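Local coordinates for protein phospholipase C-beta (PLC-beta) (Sepia officinalis, PDB 3QR0) that belongs to the phospholipase C-beta family, combining PH, EF-hand, TIM-barrel and C2 domains in one chain, and carries a bound calcium ion, at residues Ser668-Val673 / Lys686-Ile691; Ser408-Ile413 / Thr458-Arg463; Asp72-Lys77 / Thr107-Tyr112. All blocks are in the same frame, centred on the assembly; numbering follows the deposited sequence.

Contact 1 (Ser668-Val673 / Lys686-Ile691); sequences SSYVEV and KFKTKI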
ATOM      1  N   SER A 668      -0.770 -19.775  18.011  1.00 32.68           N
ATOM      2  CA  SER A 668       0.300 -19.237  18.841  1.00 31.95           C
ATOM      3  C   SER A 668       0.997 -18.162  18.013  1.00 30.57           C
ATOM      4  O   SER A 668       1.256 -18.374  16.830  1.00 30.34           O
ATOM      5  CB  SER A 668       1.284 -20.337  19.231  1.00 32.66           C
ATOM      6  OG  SER A 668       0.623 -21.374  19.939  1.00 33.13           O
ATOM      7  N   SER A 669       1.278 -17.009  18.613  1.00 29.36           N
ATOM      8  CA  SER A 669       1.810 -15.872  17.859  1.00 27.85           C
ATOM      9  C   SER A 669       2.942 -15.143  18.561  1.00 27.54           C
ATOM     10  O   SER A 669       3.124 -15.258  19.771  1.00 27.64           O
ATOM     11  CB  SER A 669       0.697 -14.867  17.568  1.00 27.33           C
ATOM     12  OG  SER A 669       0.283 -14.205  18.749  1.00 27.00           O
ATOM     13  N   TYR A 670       3.701 -14.390  17.768  1.00 26.55           N
ATOM     14  CA  TYR A 670       4.656 -13.427  18.288  1.00 26.43           C
ATOM     15  C   TYR A 670       4.700 -12.200  17.383  1.00 25.23           C
ATOM     16  O   TYR A 670       4.179 -12.213  16.261  1.00 24.59           O
ATOM     17  CB  TYR A 670       6.054 -14.049  18.452  1.00 26.93           C
ATOM     18  CG  TYR A 670       6.696 -14.563  17.178  1.00 27.32           C
ATOM     19  CD1 TYR A 670       7.352 -13.697  16.306  1.00 27.60           C
ATOM     20  CD2 TYR A 670       6.673 -15.918  16.858  1.00 28.80           C
ATOM     21  CE1 TYR A 670       7.952 -14.162  15.141  1.00 27.45           C
ATOM     22  CE2 TYR A 670       7.277 -16.396  15.693  1.00 28.61           C
ATOM     23  CZ  TYR A 670       7.915 -15.512  14.840  1.00 28.60           C
ATOM     24  OH  TYR A 670       8.504 -15.968  13.679  1.00 28.18           O
ATOM     25  N   VAL A 671       5.317 -11.143  17.891  1.00 24.97           N
ATOM     26  CA  VAL A 671       5.402  -9.874  17.188  1.00 24.06           C
ATOM     27  C   VAL A 671       6.855  -9.436  17.102  1.00 24.35           C
ATOM     28  O   VAL A 671       7.623  -9.596  18.059  1.00 25.14           O
ATOM     29  CB  VAL A 671       4.570  -8.789  17.890  1.00 23.86           C
ATOM     30  CG1 VAL A 671       4.608  -7.469  17.092  1.00 22.61           C
ATOM     31  CG2 VAL A 671       3.132  -9.275  18.082  1.00 23.43           C
ATOM     32  N   GLU A 672       7.227  -8.923  15.936  1.00 23.84           N
ATOM     33  CA  GLU A 672       8.555  -8.382  15.693  1.00 24.15           C
ATOM     34  C   GLU A 672       8.457  -6.909  15.291  1.00 23.24           C
ATOM     35  O   GLU A 672       7.453  -6.473  14.731  1.00 22.48           O
ATOM     36  CB  GLU A 672       9.233  -9.160  14.572  1.00 24.39           C
ATOM     37  CG  GLU A 672       9.644 -10.563  14.933  1.00 26.61           C
ATOM     38  CD  GLU A 672      10.169 -11.315  13.730  1.00 28.64           C
ATOM     39  OE1 GLU A 672       9.340 -11.756  12.908  1.00 29.48           O
ATOM     40  OE2 GLU A 672      11.406 -11.450  13.599  1.00 30.46           O
ATOM     41  N   VAL A 673       9.505  -6.149  15.581  1.00 23.23           N
ATOM     42  CA  VAL A 673       9.562  -4.741  15.211  1.00 22.79           C
ATOM     43  C   VAL A 673      10.903  -4.453  14.550  1.00 23.08           C
ATOM     44  O   VAL A 673      11.959  -4.737  15.123  1.00 23.82           O
ATOM     45  CB  VAL A 673       9.365  -3.815  16.429  1.00 23.02           C
ATOM     46  CG1 VAL A 673       9.395  -2.352  15.994  1.00 22.30           C
ATOM     47  CG2 VAL A 673       8.042  -4.130  17.127  1.00 23.00           C
ATOM     48  N   LYS A 686      16.181  -8.254  15.360  1.00 28.07           N
ATOM     49  CA  LYS A 686      16.684  -7.910  16.694  1.00 28.97           C
ATOM     50  C   LYS A 686      15.603  -8.044  17.770  1.00 28.44           C
ATOM     51  O   LYS A 686      15.886  -8.533  18.860  1.00 28.87           O
ATOM     52  CB  LYS A 686      17.245  -6.486  16.699  1.00 29.11           C
ATOM     53  CG  LYS A 686      17.875  -6.059  18.027  1.00 31.48           C
ATOM     54  CD  LYS A 686      18.398  -4.623  17.962  1.00 33.40           C
ATOM     55  CE  LYS A 686      19.153  -4.247  19.235  1.00 35.84           C
ATOM     56  NZ  LYS A 686      19.951  -2.997  19.058  1.00 37.93           N
ATOM     57  N   PHE A 687      14.382  -7.611  17.452  1.00 27.16           N
ATOM     58  CA  PHE A 687      13.301  -7.497  18.426  1.00 27.03           C
ATOM     59  C   PHE A 687      12.143  -8.454  18.148  1.00 26.69           C
ATOM     60  O   PHE A 687      11.488  -8.368  17.110  1.00 26.10           O
ATOM     61  CB  PHE A 687      12.758  -6.072  18.432  1.00 26.50           C
ATOM     62  CG  PHE A 687      13.740  -5.042  18.903  1.00 26.92           C
ATOM     63  CD1 PHE A 687      14.041  -3.941  18.117  1.00 26.94           C
ATOM     64  CD2 PHE A 687      14.353  -5.161  20.145  1.00 29.15           C
ATOM     65  CE1 PHE A 687      14.938  -2.974  18.561  1.00 28.06           C
ATOM     66  CE2 PHE A 687      15.254  -4.202  20.588  1.00 29.56           C
ATOM     67  CZ  PHE A 687      15.546  -3.112  19.794  1.00 28.83           C
ATOM     68  N   LYS A 688      11.881  -9.344  19.097  1.00 27.12           N
ATOM     69  CA  LYS A 688      10.823 -10.337  18.974  1.00 26.96           C
ATOM     70  C   LYS A 688      10.178 -10.555  20.339  1.00 27.23           C
ATOM     71  O   LYS A 688      10.884 -10.739  21.322  1.00 27.64           O
ATOM     72  CB  LYS A 688      11.421 -11.646  18.458  1.00 27.45           C
ATOM     73  CG  LYS A 688      10.435 -12.795  18.312  1.00 28.08           C
ATOM     74  CD  LYS A 688      11.128 -14.020  17.735  1.00 30.05           C
ATOM     75  CE  LYS A 688      10.344 -15.284  17.998  1.00 31.01           C
ATOM     76  NZ  LYS A 688      10.969 -16.452  17.317  1.00 32.48           N
ATOM     77  N   THR A 689       8.847 -10.544  20.397  1.00 26.58           N
ATOM     78  CA  THR A 689       8.134 -10.776  21.652  1.00 27.07           C
ATOM     79  C   THR A 689       8.182 -12.242  22.041  1.00 27.99           C
ATOM     80  O   THR A 689       8.547 -13.095  21.238  1.00 27.67           O
ATOM     81  CB  THR A 689       6.636 -10.397  21.564  1.00 26.66           C
ATOM     82  OG1 THR A 689       5.978 -11.240  20.605  1.00 25.46           O
ATOM     83  CG2 THR A 689       6.466  -8.932  21.176  1.00 25.60           C
ATOM     84  N   LYS A 690       7.787 -12.517  23.275  1.00 28.98           N
ATOM     85  CA  LYS A 690       7.459 -13.866  23.688  1.00 30.18           C
ATOM     86  C   LYS A 690       6.303 -14.410  22.845  1.00 30.22           C
ATOM     87  O   LYS A 690       5.550 -13.652  22.227  1.00 29.18           O
ATOM     88  CB  LYS A 690       7.080 -13.901  25.177  1.00 31.13           C
ATOM     89  CG  LYS A 690       5.789 -13.143  25.538  1.00 30.97           C
ATOM     90  CD  LYS A 690       5.459 -13.265  27.032  1.00 32.29           C
ATOM     91  CE  LYS A 690       6.393 -12.437  27.910  1.00 32.41           C
ATOM     92  NZ  LYS A 690       6.330 -10.982  27.595  1.00 31.27           N
ATOM     93  N   ILE A 691       6.161 -15.728  22.844  1.00 31.17           N
ATOM     94  CA  ILE A 691       5.052 -16.383  22.173  1.00 31.45           C
ATOM     95  C   ILE A 691       3.868 -16.497  23.124  1.00 32.12           C
ATOM     96  O   ILE A 691       4.016 -16.947  24.257  1.00 32.78           O
ATOM     97  CB  ILE A 691       5.440 -17.788  21.685  1.00 31.94           C
ATOM     98  CG1 ILE A 691       6.380 -17.683  20.480  1.00 31.73           C
ATOM     99  CG2 ILE A 691       4.187 -18.593  21.323  1.00 32.15           C
ATOM    100  CD1 ILE A 691       7.178 -18.944  20.215  1.00 32.17           C
TER
HETATM  101  O   HOH W   1      13.958  -6.646  14.763  1.00 15.13           O

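Contact 2 (Ser408-Ile413 / Thr458-Arg463); sequences SDYPVI and TPYDLR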
ATOM      1  N   SER A 408      -4.430   7.443  -9.346  1.00 22.85           N
ATOM      2  CA  SER A 408      -3.562   8.615  -9.246  1.00 22.81           C
ATOM      3  C   SER A 408      -3.640   9.438 -10.521  1.00 23.57           C
ATOM      4  O   SER A 408      -3.649   8.881 -11.614  1.00 23.78           O
ATOM      5  CB  SER A 408      -2.113   8.174  -9.021  1.00 22.66           C
ATOM      6  OG  SER A 408      -1.218   9.272  -9.096  1.00 21.08           O
ATOM      7  N   ASP A 409      -3.667  10.760 -10.373  1.00 23.90           N
ATOM      8  CA  ASP A 409      -3.629  11.679 -11.511  1.00 24.73           C
ATOM      9  C   ASP A 409      -2.206  11.984 -11.975  1.00 23.99           C
ATOM     10  O   ASP A 409      -2.024  12.666 -12.986  1.00 24.23           O
ATOM     11  CB  ASP A 409      -4.306  13.008 -11.147  1.00 25.57           C
ATOM     12  CG  ASP A 409      -5.818  12.906 -11.084  1.00 28.15           C
ATOM     13  OD1 ASP A 409      -6.397  11.996 -11.713  1.00 31.37           O
ATOM     14  OD2 ASP A 409      -6.430  13.764 -10.408  1.00 33.05           O
ATOM     15  N   TYR A 410      -1.204  11.502 -11.244  1.00 22.67           N
ATOM     16  CA  TYR A 410       0.182  11.942 -11.463  1.00 22.43           C
ATOM     17  C   TYR A 410       0.920  11.072 -12.493  1.00 21.77           C
ATOM     18  O   TYR A 410       0.529   9.936 -12.731  1.00 21.82           O
ATOM     19  CB  TYR A 410       0.885  12.112 -10.102  1.00 22.04           C
ATOM     20  CG  TYR A 410       0.333  13.350  -9.423  1.00 22.85           C
ATOM     21  CD1 TYR A 410       0.870  14.601  -9.696  1.00 23.68           C
ATOM     22  CD2 TYR A 410      -0.790  13.286  -8.598  1.00 22.74           C
ATOM     23  CE1 TYR A 410       0.344  15.752  -9.134  1.00 24.32           C
ATOM     24  CE2 TYR A 410      -1.329  14.441  -8.027  1.00 24.27           C
ATOM     25  CZ  TYR A 410      -0.753  15.673  -8.300  1.00 24.68           C
ATOM     26  OH  TYR A 410      -1.260  16.837  -7.755  1.00 24.32           O
ATOM     27  N   PRO A 411       1.959  11.624 -13.145  1.00 21.87           N
ATOM     28  CA  PRO A 411       2.432  11.024 -14.398  1.00 21.69           C
ATOM     29  C   PRO A 411       2.987   9.603 -14.301  1.00 21.35           C
ATOM     30  O   PRO A 411       3.518   9.190 -13.262  1.00 20.75           O
ATOM     31  CB  PRO A 411       3.518  11.998 -14.889  1.00 22.15           C
ATOM     32  CG  PRO A 411       3.870  12.839 -13.717  1.00 22.21           C
ATOM     33  CD  PRO A 411       2.675  12.874 -12.820  1.00 22.12           C
ATOM     34  N   VAL A 412       2.855   8.877 -15.404  1.00 21.04           N
ATOM     35  CA  VAL A 412       3.343   7.519 -15.515  1.00 21.06           C
ATOM     36  C   VAL A 412       4.555   7.528 -16.429  1.00 21.13           C
ATOM     37  O   VAL A 412       4.595   8.265 -17.406  1.00 22.03           O
ATOM     38  CB  VAL A 412       2.244   6.578 -16.051  1.00 21.11           C
ATOM     39  CG1 VAL A 412       2.832   5.243 -16.545  1.00 20.75           C
ATOM     40  CG2 VAL A 412       1.192   6.347 -14.973  1.00 20.42           C
ATOM     41  N   ILE A 413       5.560   6.736 -16.079  1.00 20.98           N
ATOM     42  CA  ILE A 413       6.754   6.588 -16.902  1.00 20.89           C
ATOM     43  C   ILE A 413       6.836   5.134 -17.356  1.00 20.78           C
ATOM     44  O   ILE A 413       6.781   4.215 -16.539  1.00 20.04           O
ATOM     45  CB  ILE A 413       8.031   6.975 -16.119  1.00 21.01           C
ATOM     46  CG1 ILE A 413       7.982   8.451 -15.709  1.00 21.71           C
ATOM     47  CG2 ILE A 413       9.272   6.716 -16.972  1.00 21.06           C
ATOM     48  CD1 ILE A 413       8.967   8.832 -14.577  1.00 22.32           C
ATOM     49  N   THR A 458       7.345  19.557 -13.327  1.00 23.99           N
ATOM     50  CA  THR A 458       6.871  19.039 -12.039  1.00 23.61           C
ATOM     51  C   THR A 458       5.816  17.965 -12.264  1.00 23.23           C
ATOM     52  O   THR A 458       5.199  17.922 -13.329  1.00 24.00           O
ATOM     53  CB  THR A 458       6.248  20.153 -11.178  1.00 23.72           C
ATOM     54  OG1 THR A 458       4.953  20.493 -11.695  1.00 24.37           O
ATOM     55  CG2 THR A 458       7.141  21.406 -11.169  1.00 24.49           C
ATOM     56  N   PRO A 459       5.590  17.094 -11.268  1.00 22.67           N
ATOM     57  CA  PRO A 459       4.500  16.137 -11.439  1.00 22.80           C
ATOM     58  C   PRO A 459       3.161  16.829 -11.730  1.00 23.32           C
ATOM     59  O   PRO A 459       2.359  16.323 -12.521  1.00 23.09           O
ATOM     60  CB  PRO A 459       4.462  15.396 -10.095  1.00 22.24           C
ATOM     61  CG  PRO A 459       5.842  15.530  -9.542  1.00 22.13           C
ATOM     62  CD  PRO A 459       6.332  16.874 -10.011  1.00 22.17           C
ATOM     63  N   TYR A 460       2.946  17.987 -11.111  1.00 24.21           N
ATOM     64  CA  TYR A 460       1.731  18.767 -11.318  1.00 25.24           C
ATOM     65  C   TYR A 460       1.587  19.205 -12.785  1.00 25.89           C
ATOM     66  O   TYR A 460       0.493  19.152 -13.350  1.00 25.85           O
ATOM     67  CB  TYR A 460       1.716  19.984 -10.386  1.00 25.77           C
ATOM     68  CG  TYR A 460       0.382  20.690 -10.333  1.00 27.56           C
ATOM     69  CD1 TYR A 460      -0.652  20.206  -9.533  1.00 29.15           C
ATOM     70  CD2 TYR A 460       0.150  21.834 -11.081  1.00 30.69           C
ATOM     71  CE1 TYR A 460      -1.885  20.850  -9.485  1.00 30.69           C
ATOM     72  CE2 TYR A 460      -1.080  22.487 -11.035  1.00 32.10           C
ATOM     73  CZ  TYR A 460      -2.088  21.983 -10.236  1.00 31.41           C
ATOM     74  OH  TYR A 460      -3.305  22.620 -10.189  1.00 34.93           O
ATOM     75  N   ASP A 461       2.698  19.611 -13.401  1.00 26.34           N
ATOM     76  CA  ASP A 461       2.693  20.003 -14.814  1.00 27.18           C
ATOM     77  C   ASP A 461       2.264  18.848 -15.704  1.00 26.82           C
ATOM     78  O   ASP A 461       1.677  19.069 -16.759  1.00 26.88           O
ATOM     79  CB  ASP A 461       4.086  20.448 -15.283  1.00 27.75           C
ATOM     80  CG  ASP A 461       4.560  21.723 -14.622  1.00 29.26           C
ATOM     81  OD1 ASP A 461       3.714  22.541 -14.193  1.00 30.62           O
ATOM     82  OD2 ASP A 461       5.800  21.901 -14.545  1.00 30.82           O
ATOM     83  N   LEU A 462       2.571  17.623 -15.276  1.00 25.77           N
ATOM     84  CA  LEU A 462       2.422  16.446 -16.117  1.00 25.59           C
ATOM     85  C   LEU A 462       1.330  15.482 -15.646  1.00 24.98           C
ATOM     86  O   LEU A 462       1.371  14.303 -15.967  1.00 24.02           O
ATOM     87  CB  LEU A 462       3.767  15.722 -16.203  1.00 25.36           C
ATOM     88  CG  LEU A 462       4.902  16.512 -16.866  1.00 26.06           C
ATOM     89  CD1 LEU A 462       6.170  15.687 -16.902  1.00 26.30           C
ATOM     90  CD2 LEU A 462       4.513  16.948 -18.269  1.00 27.46           C
ATOM     91  N   ARG A 463       0.342  15.990 -14.915  1.00 25.06           N
ATOM     92  CA  ARG A 463      -0.786  15.167 -14.498  1.00 25.11           C
ATOM     93  C   ARG A 463      -1.475  14.569 -15.717  1.00 25.35           C
ATOM     94  O   ARG A 463      -1.620  15.234 -16.745  1.00 25.55           O
ATOM     95  CB  ARG A 463      -1.799  15.979 -13.693  1.00 25.47           C
ATOM     96  CG  ARG A 463      -1.381  16.260 -12.263  1.00 26.02           C
ATOM     97  CD  ARG A 463      -2.382  17.192 -11.604  1.00 27.31           C
ATOM     98  NE  ARG A 463      -2.397  18.479 -12.290  1.00 29.58           N
ATOM     99  CZ  ARG A 463      -3.404  19.352 -12.265  1.00 31.50           C
ATOM    100  NH1 ARG A 463      -4.516  19.100 -11.583  1.00 32.04           N
ATOM    101  NH2 ARG A 463      -3.297  20.485 -12.941  1.00 32.11           N
TER

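Contact 3 (Asp72-Lys77 / Thr107-Tyr112); sequences DIRCAK and TICHGY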
ATOM      1  N   ASP A  72     -10.666  -4.048  -8.780  1.00 21.38           N
ATOM      2  CA  ASP A  72     -11.200  -3.232  -9.843  1.00 21.87           C
ATOM      3  C   ASP A  72     -12.636  -3.632 -10.131  1.00 22.11           C
ATOM      4  O   ASP A  72     -13.059  -4.745  -9.815  1.00 21.73           O
ATOM      5  CB  ASP A  72     -10.348  -3.384 -11.108  1.00 21.86           C
ATOM      6  CG  ASP A  72     -10.381  -2.147 -12.001  1.00 23.80           C
ATOM      7  OD1 ASP A  72     -11.131  -1.183 -11.713  1.00 24.90           O
ATOM      8  OD2 ASP A  72      -9.648  -2.143 -13.011  1.00 25.86           O
ATOM      9  N   ILE A  73     -13.375  -2.689 -10.700  1.00 22.41           N
ATOM     10  CA  ILE A  73     -14.683  -2.947 -11.258  1.00 23.04           C
ATOM     11  C   ILE A  73     -14.735  -2.173 -12.564  1.00 23.65           C
ATOM     12  O   ILE A  73     -14.368  -0.994 -12.611  1.00 23.68           O
ATOM     13  CB  ILE A  73     -15.836  -2.574 -10.288  1.00 23.28           C
ATOM     14  CG1 ILE A  73     -17.195  -2.778 -10.964  1.00 23.64           C
ATOM     15  CG2 ILE A  73     -15.677  -1.156  -9.755  1.00 23.33           C
ATOM     16  CD1 ILE A  73     -18.366  -2.756 -10.000  1.00 23.67           C
ATOM     17  N   ARG A  74     -15.147  -2.861 -13.627  1.00 23.95           N
ATOM     18  CA  ARG A  74     -15.113  -2.317 -14.984  1.00 24.54           C
ATOM     19  C   ARG A  74     -16.453  -2.510 -15.657  1.00 25.33           C
ATOM     20  O   ARG A  74     -17.173  -3.456 -15.350  1.00 24.99           O
ATOM     21  CB  ARG A  74     -14.052  -3.039 -15.811  1.00 24.46           C
ATOM     22  CG  ARG A  74     -12.660  -2.888 -15.278  1.00 24.27           C
ATOM     23  CD  ARG A  74     -11.726  -3.970 -15.768  1.00 23.33           C
ATOM     24  NE  ARG A  74     -10.536  -3.991 -14.928  1.00 23.86           N
ATOM     25  CZ  ARG A  74      -9.597  -4.932 -14.951  1.00 23.84           C
ATOM     26  NH1 ARG A  74      -9.667  -5.948 -15.805  1.00 24.43           N
ATOM     27  NH2 ARG A  74      -8.574  -4.837 -14.114  1.00 23.97           N
ATOM     28  N   CYS A  75     -16.781  -1.622 -16.586  1.00 26.32           N
ATOM     29  CA  CYS A  75     -18.026  -1.733 -17.331  1.00 27.71           C
ATOM     30  C   CYS A  75     -17.820  -1.395 -18.796  1.00 28.42           C
ATOM     31  O   CYS A  75     -16.754  -0.923 -19.193  1.00 27.96           O
ATOM     32  CB  CYS A  75     -19.098  -0.827 -16.723  1.00 28.16           C
ATOM     33  SG  CYS A  75     -18.755   0.950 -16.862  1.00 31.01           S
ATOM     34  N   ALA A  76     -18.853  -1.657 -19.595  1.00 29.51           N
ATOM     35  CA  ALA A  76     -18.844  -1.337 -21.020  1.00 30.62           C
ATOM     36  C   ALA A  76     -17.659  -1.999 -21.727  1.00 30.76           C
ATOM     37  O   ALA A  76     -17.427  -3.200 -21.552  1.00 30.43           O
ATOM     38  CB  ALA A  76     -18.851   0.177 -21.221  1.00 30.77           C
ATOM     39  N   LYS A  77     -16.896  -1.222 -22.493  1.00 31.29           N
ATOM     40  CA  LYS A  77     -15.819  -1.772 -23.314  1.00 31.94           C
ATOM     41  C   LYS A  77     -14.703  -2.439 -22.501  1.00 31.08           C
ATOM     42  O   LYS A  77     -13.976  -3.275 -23.030  1.00 31.14           O
ATOM     43  CB  LYS A  77     -15.243  -0.693 -24.250  1.00 32.64           C
ATOM     44  CG  LYS A  77     -14.429   0.395 -23.571  1.00 33.62           C
ATOM     45  CD  LYS A  77     -14.068   1.506 -24.559  1.00 36.44           C
ATOM     46  CE  LYS A  77     -12.789   2.224 -24.155  1.00 37.10           C
ATOM     47  NZ  LYS A  77     -12.431   3.307 -25.119  1.00 39.20           N
ATOM     48  N   THR A 107     -17.667  -6.173 -14.678  1.00 23.81           N
ATOM     49  CA  THR A 107     -16.713  -7.195 -14.249  1.00 23.62           C
ATOM     50  C   THR A 107     -15.996  -6.701 -13.006  1.00 23.01           C
ATOM     51  O   THR A 107     -15.497  -5.580 -12.986  1.00 22.32           O
ATOM     52  CB  THR A 107     -15.659  -7.465 -15.338  1.00 23.51           C
ATOM     53  OG1 THR A 107     -16.303  -7.884 -16.539  1.00 24.97           O
ATOM     54  CG2 THR A 107     -14.681  -8.538 -14.905  1.00 23.58           C
ATOM     55  N   ILE A 108     -15.960  -7.535 -11.973  1.00 22.90           N
ATOM     56  CA  ILE A 108     -15.280  -7.197 -10.730  1.00 22.78           C
ATOM     57  C   ILE A 108     -14.130  -8.179 -10.530  1.00 22.98           C
ATOM     58  O   ILE A 108     -14.307  -9.386 -10.707  1.00 22.49           O
ATOM     59  CB  ILE A 108     -16.234  -7.279  -9.522  1.00 22.97           C
ATOM     60  CG1 ILE A 108     -17.510  -6.473  -9.777  1.00 24.06           C
ATOM     61  CG2 ILE A 108     -15.542  -6.778  -8.251  1.00 21.05           C
ATOM     62  CD1 ILE A 108     -18.568  -6.620  -8.683  1.00 25.23           C
ATOM     63  N   CYS A 109     -12.946  -7.670 -10.196  1.00 23.38           N
ATOM     64  CA  CYS A 109     -11.872  -8.546  -9.736  1.00 24.08           C
ATOM     65  C   CYS A 109     -11.489  -8.225  -8.304  1.00 23.31           C
ATOM     66  O   CYS A 109     -11.429  -7.061  -7.897  1.00 23.19           O
ATOM     67  CB  CYS A 109     -10.650  -8.512 -10.652  1.00 24.40           C
ATOM     68  SG  CYS A 109      -9.899  -6.920 -10.904  1.00 28.18           S
ATOM     69  N   HIS A 110     -11.237  -9.289  -7.553  1.00 23.15           N
ATOM     70  CA  HIS A 110     -10.988  -9.213  -6.128  1.00 22.62           C
ATOM     71  C   HIS A 110      -9.947 -10.248  -5.735  1.00 22.58           C
ATOM     72  O   HIS A 110      -9.848 -11.322  -6.340  1.00 22.01           O
ATOM     73  CB  HIS A 110     -12.285  -9.430  -5.333  1.00 23.04           C
ATOM     74  CG  HIS A 110     -13.227 -10.417  -5.957  1.00 23.62           C
ATOM     75  ND1 HIS A 110     -13.275 -11.743  -5.582  1.00 23.67           N
ATOM     76  CD2 HIS A 110     -14.160 -10.268  -6.930  1.00 24.23           C
ATOM     77  CE1 HIS A 110     -14.193 -12.369  -6.299  1.00 23.08           C
ATOM     78  NE2 HIS A 110     -14.741 -11.498  -7.128  1.00 24.93           N
ATOM     79  N   GLY A 111      -9.166  -9.913  -4.717  1.00 22.38           N
ATOM     80  CA  GLY A 111      -8.195 -10.844  -4.191  1.00 22.68           C
ATOM     81  C   GLY A 111      -7.500 -10.282  -2.974  1.00 22.49           C
ATOM     82  O   GLY A 111      -7.248  -9.073  -2.890  1.00 21.94           O
ATOM     83  N   TYR A 112      -7.199 -11.169  -2.032  1.00 23.17           N
ATOM     84  CA  TYR A 112      -6.429 -10.829  -0.834  1.00 23.83           C
ATOM     85  C   TYR A 112      -5.136 -10.107  -1.225  1.00 23.36           C
ATOM     86  O   TYR A 112      -4.789  -9.084  -0.644  1.00 23.47           O
ATOM     87  CB  TYR A 112      -6.125 -12.102  -0.045  1.00 24.60           C
ATOM     88  CG  TYR A 112      -5.720 -11.874   1.385  1.00 26.96           C
ATOM     89  CD1 TYR A 112      -6.571 -11.217   2.271  1.00 29.47           C
ATOM     90  CD2 TYR A 112      -4.499 -12.337   1.868  1.00 29.37           C
ATOM     91  CE1 TYR A 112      -6.214 -11.019   3.595  1.00 30.06           C
ATOM     92  CE2 TYR A 112      -4.135 -12.146   3.196  1.00 30.43           C
ATOM     93  CZ  TYR A 112      -4.999 -11.481   4.050  1.00 30.86           C
ATOM     94  OH  TYR A 112      -4.657 -11.275   5.364  1.00 33.45           O
TER

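Contact 1 (Ser668-Val673 / Lys686-Ile691)
Lys688 lays its extended side chain across the ring of Tyr670. The lysine has CG anti to its backbone N (chi1 178°), whereas the tyrosine holds CG in the crowded position between backbone N and carbonyl carbon (chi1 61°); the two chains cross obliquely. CE of Lys688 sits above the ring centre, 3.6 Å from the Tyr670 centroid, as a CH-pi contact. Its NZ follows over the same face, 4.1 Å from that centroid, and adds a cation-pi interaction. Ile691 runs alongside the tyrosine, bringing CG1 to 4.0 Å from Tyr670 CD2. Thr689 is gripped through its hydroxyl, also crowded at chi1: OG1 accepts the N-H of Val671 at 2.8 Å and donates to Lys690 O. The same chi1 places CG2 of Thr689 anti to its carbonyl carbon, 3.8 Å from Val671 CB. The threonine N returns a 2.8 Å bond to Val671 O, nearly along the C=O axis, so a side chain replaces one of the two main-chain bonds expected of a hydrogen-bonded antiparallel pair. Here the short edge strand 686-688 borders strand 669-676, whose Val671 and Val673 pack on strand 650-660 of the facing sheet, as in the beta sandwich of a C2 domain.

Contact 2 (Ser408-Ile413 / Thr458-Arg463)
Residues 408-413 lead into strand 412-418 and residues 458-463 precede strand 466-469, its parallel neighbour in the X-domain half of the TIM barrel, so the contact joins the segments where both strands begin. Glu417, a calcium ligand, lies near the other end of strand 412-418. The second segment is a compact turn: an ST motif in which Thr458 OG1 accepts from Asp461 N, overlapping a type I turn from Tyr460 to Arg463. No hydrogen bond links the two segments; orientation and fit of the side chains carry the contact.

Tyr410 is at its centre, with CG anti to the carbonyl carbon (chi1 -72°). Arg463, with the same first torsion, runs beside it in the same direction. CG of Arg463 stands over one ring face, displaced toward the rim, 4.0 Å from the Tyr410 centroid in a CH-pi contact. At the ring edge, near its plane, comes the backbone N of Tyr460, while the Pro459 ring crosses the tyrosine obliquely, its CB 3.7 Å from Tyr410 CD1. The tyrosine also touches Tyr622 of strand 622-624.

Pro411 meets Leu462 at about a right angle, its CG 3.8 Å from Leu462 CB, and the two side chains both rest on Leu467 of strand 466-469. Pro411 CB also lies 3.3 Å from Leu462 O.

Arg463 bends at chi3 (-63°), which brings its guanidinium back to Tyr460, itself in cation-pi contact with Lys326. Tyr460 CE1 lies 3.5 Å above the guanidinium plane of Arg463, over its centre. The rotation of the flat group is fixed from the edge: NE of Arg463 points in plane at a lone pair of Tyr460 O, 3.2 Å away.

Contact 3 (Asp72-Lys77 / Thr107-Tyr112)
Asp72 OD2 is gripped twice, by NE and NH2 of Arg74, two residues along the same strand. The guanidinium arrives side-on with the oxygen in its plane. NE of Arg74 meets Asp72 OD2 at 2.8 Å from above the carboxylate plane; NH2 reaches the same oxygen at 3.1 Å on its anti lone pair. The arginine reaches it with a chain extended from CG to NE, while Asp72 turns CG anti to its backbone N (chi1 -152°). Each ion has a second partner from the TIM-barrel region: Lys406 pairs with Asp72 OD1 and Glu354 with Arg74 NH2, which probably stabilises both charges in this buried place. Across the strands, Cys109 holds SG in the crowded position (chi1 58°), over one face of the guanidinium and 3.6 Å from Asp72 CB.

Strand 70-75 is an outermost strand of the seven-stranded antiparallel sheet of the PH domain, and strand 105-110 is its neighbour. Asp72-Cys109 and Arg74-Thr107 are hydrogen-bonded pairs; the Arg74-Thr107 bonds are both 2.8 Å, N to O in each direction. Between them lies the non-hydrogen-bonded pair Ile73-Ile108, with side chains on the other face. These isoleucines lie side by side, CD1 of Ile73 3.8 Å from CG1 of Ile108, and Ile73 packs on Val137 and Phe138 of helix 127-141, whereas Arg74 and Cys109 face helix 354-361.

Overall arrangement
From the N terminus, contact 3 comes first: it joins two neighbouring PH-domain strands and closes a loop of 29 residues that includes helix 85-93. Contact 2 follows in the X domain, where 44 intervening residues, among them helix 422-436, separate two adjacent parts of the TIM barrel. Contact 1, in the C2 domain, closes the shortest loop, 12 residues without helix. The three lie in series, so none nests within or crosses another, and none touches another. The centres of contacts 2 and 3 are about 25 Å apart, and contact 3 lies where the PH domain meets the X-domain half of the barrel. Contact 1 lies across the chain's centre from both.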